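Local coordinates for virulence protein STM3117 (Salmonella enterica subsp. enterica serovar Typhimurium, PDB 3HUH) that promotes bacterial replication inside host macrophages and may take part in the biosynthesis and modification of the cell-wall peptidoglycan, at residues R56-F61 with K65-Q70. Sequence-based numbering, arbitrary orientation.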
loop_
_atom_site.group_PDB
_atom_site.type_symbol
_atom_site.label_atom_id
_atom_site.label_comp_id
_atom_site.label_asym_id
_atom_site.label_seq_id
_atom_site.Cartn_x
_atom_site.Cartn_y
_atom_site.Cartn_z
ATOM N N ARG A 56 12.215 -14.547 -4.931
ATOM C CA ARG A 56 11.566 -13.243 -4.858
ATOM C C ARG A 56 11.890 -12.547 -3.547
ATOM O O ARG A 56 12.082 -13.203 -2.523
ATOM C CB ARG A 56 10.058 -13.407 -5.007
ATOM C CG ARG A 56 9.670 -14.211 -6.239
ATOM C CD ARG A 56 8.226 -14.001 -6.567
ATOM N NE ARG A 56 7.797 -14.838 -7.681
ATOM C CZ ARG A 56 6.594 -14.761 -8.230
ATOM N NH1 ARG A 56 5.717 -13.878 -7.766
ATOM N NH2 ARG A 56 6.257 -15.580 -9.224
ATOM N N LYS A 57 11.945 -11.219 -3.581
ATOM C CA LYS A 57 12.263 -10.437 -2.392
ATOM C C LYS A 57 11.074 -9.709 -1.786
ATOM O O LYS A 57 10.185 -9.226 -2.499
ATOM C CB LYS A 57 13.341 -9.397 -2.704
ATOM C CG LYS A 57 14.730 -9.961 -2.929
ATOM C CD LYS A 57 14.844 -10.707 -4.230
ATOM C CE LYS A 57 16.267 -11.208 -4.405
ATOM N NZ LYS A 57 16.660 -12.156 -3.321
ATOM N N ALA A 58 11.071 -9.636 -0.459
ATOM C CA ALA A 58 10.036 -8.932 0.279
ATOM C C ALA A 58 10.673 -8.272 1.493
ATOM O O ALA A 58 11.773 -8.643 1.923
ATOM C CB ALA A 58 8.939 -9.889 0.715
ATOM N N LEU A 59 9.983 -7.275 2.022
ATOM C CA LEU A 59 10.433 -6.551 3.197
ATOM C C LEU A 59 9.348 -6.749 4.234
ATOM O O LEU A 59 8.203 -6.337 4.042
ATOM C CB LEU A 59 10.598 -5.065 2.884
ATOM C CG LEU A 59 11.786 -4.736 1.973
ATOM C CD1 LEU A 59 11.610 -3.350 1.386
ATOM C CD2 LEU A 59 13.090 -4.847 2.762
ATOM N N ILE A 60 9.721 -7.414 5.321
ATOM C CA ILE A 60 8.816 -7.712 6.416
ATOM C C ILE A 60 8.813 -6.611 7.472
ATOM O O ILE A 60 9.866 -6.093 7.835
ATOM C CB ILE A 60 9.242 -9.027 7.124
ATOM C CG1 ILE A 60 9.379 -10.157 6.099
ATOM C CG2 ILE A 60 8.278 -9.361 8.245
ATOM C CD1 ILE A 60 8.135 -10.417 5.290
ATOM N N PHE A 61 7.626 -6.257 7.958
ATOM C CA PHE A 61 7.479 -5.271 9.026
ATOM C C PHE A 61 6.137 -5.530 9.690
ATOM O O PHE A 61 5.153 -5.819 9.013
ATOM C CB PHE A 61 7.570 -3.833 8.490
ATOM C CG PHE A 61 6.485 -3.467 7.531
ATOM C CD1 PHE A 61 5.301 -2.888 7.984
ATOM C CD2 PHE A 61 6.644 -3.693 6.169
ATOM C CE1 PHE A 61 4.296 -2.540 7.093
ATOM C CE2 PHE A 61 5.640 -3.348 5.270
ATOM C CZ PHE A 61 4.466 -2.770 5.731
ATOM N N LYS A 65 3.845 -6.928 4.809
ATOM C CA LYS A 65 5.067 -6.967 4.021
ATOM C C LYS A 65 4.925 -6.218 2.708
ATOM O O LYS A 65 3.815 -5.934 2.256
ATOM C CB LYS A 65 5.515 -8.411 3.748
ATOM C CG LYS A 65 4.658 -9.208 2.763
ATOM C CD LYS A 65 5.396 -10.485 2.346
ATOM C CE LYS A 65 4.540 -11.373 1.452
ATOM N NZ LYS A 65 5.411 -12.254 0.613
ATOM N N ILE A 66 6.063 -5.863 2.128
ATOM C CA ILE A 66 6.094 -5.193 0.841
ATOM C C ILE A 66 6.882 -6.099 -0.096
ATOM O O ILE A 66 8.059 -6.374 0.141
ATOM C CB ILE A 66 6.787 -3.820 0.933
ATOM C CG1 ILE A 66 5.882 -2.846 1.692
ATOM C CG2 ILE A 66 7.105 -3.294 -0.468
ATOM C CD1 ILE A 66 6.516 -1.516 1.970
ATOM N N ASN A 67 6.218 -6.599 -1.130
ATOM C CA ASN A 67 6.895 -7.444 -2.100
ATOM C C ASN A 67 7.572 -6.524 -3.101
ATOM O O ASN A 67 7.049 -5.453 -3.436
ATOM C CB ASN A 67 5.909 -8.365 -2.823
ATOM C CG ASN A 67 5.399 -9.477 -1.939
ATOM O OD1 ASN A 67 6.102 -9.935 -1.030
ATOM N ND2 ASN A 67 4.185 -9.945 -2.217
ATOM N N LEU A 68 8.742 -6.928 -3.573
ATOM C CA LEU A 68 9.469 -6.117 -4.525
ATOM C C LEU A 68 9.538 -6.751 -5.903
ATOM O O LEU A 68 9.702 -7.964 -6.029
ATOM C CB LEU A 68 10.900 -5.865 -4.024
ATOM C CG LEU A 68 11.025 -5.222 -2.641
ATOM C CD1 LEU A 68 12.497 -5.122 -2.255
ATOM C CD2 LEU A 68 10.372 -3.839 -2.646
ATOM N N HIS A 69 9.374 -5.919 -6.929
ATOM C CA HIS A 69 9.497 -6.347 -8.327
ATOM C C HIS A 69 10.554 -5.421 -8.914
ATOM O O HIS A 69 10.474 -4.200 -8.753
ATOM C CB HIS A 69 8.222 -6.107 -9.141
ATOM C CG HIS A 69 7.148 -7.134 -8.956
ATOM N ND1 HIS A 69 7.230 -8.166 -8.048
ATOM C CD2 HIS A 69 5.945 -7.262 -9.563
ATOM C CE1 HIS A 69 6.123 -8.886 -8.102
ATOM N NE2 HIS A 69 5.326 -8.357 -9.014
ATOM N N GLN A 70 11.549 -5.977 -9.590
ATOM C CA GLN A 70 12.552 -5.123 -10.204
ATOM C C GLN A 70 12.150 -4.918 -11.662
ATOM O O GLN A 70 11.610 -5.823 -12.299
ATOM C CB GLN A 70 13.935 -5.771 -10.120
ATOM C CG GLN A 70 15.054 -4.942 -10.725
ATOM C CD GLN A 70 16.429 -5.448 -10.318
ATOM O OE1 GLN A 70 16.870 -5.238 -9.189
ATOM N NE2 GLN A 70 17.106 -6.135 -11.236
HETATM O O HOH W 1 11.632 -10.029 -6.128
HETATM O O HOH W 2 8.494 -10.072 -4.779
#
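Leu59 and Ile66 form an antiparallel hydrogen-bonded pair in a β-hairpin, the two inner strands of a four-stranded sheet in the N-terminal βαβββ module of this glyoxalase/VOC fold. Leu59 N donates a hydrogen bond to Ile66 O at 2.8 Å, and Ile66 N donates one to Leu59 O at 2.9 Å. Packing is tight from Ala58 to Phe61. Phe61, with CG between its backbone N and carbonyl carbon (chi1 63°), carries CE2 toward strand 65-70, 3.6 Å from Ile66 CG1, which lies at the ring edge, near its plane. Phe47 stacks on the same ring, Phe91 meets it edge-to-face, and Ile24 of the second subunit packs against it. On the face of Leu59, Ile66 and Leu68, the methyls Leu59 CD1 and Leu68 CD1 meet at 4.1 Å; helix 34-43 packs here, Tyr41 against Leu59 and Ile38 against Leu68. The other face carries Ala58, Ile60, Lys65 and Asn67. There Ile60 CD1 rests 3.6 Å from Lys65 CB, and the lysine chain, extended beyond CG, runs past Ala58 CB toward Asn67; Phe52 makes a cation-pi contact with Lys65. Toward Arg56 and His69 the strands part. Leu68 N still reaches Lys57 O, but beyond it water takes over: one molecule links Lys57 N to Leu68 O, and a second donates to both Lys57 O and Leu68 O, standing at the edge of the His69 ring. His69 ND1 also donates a hydrogen bond to Leu68 O, from above the carbonyl plane and off its lone pairs. The bond within the other face is better directed: Lys65 NZ donates a hydrogen bond to Asn67 OD1 at 2.9 Å, in the carbonyl plane and on a lone pair, while Ala58 CB touches that same oxygen at 3.3 Å.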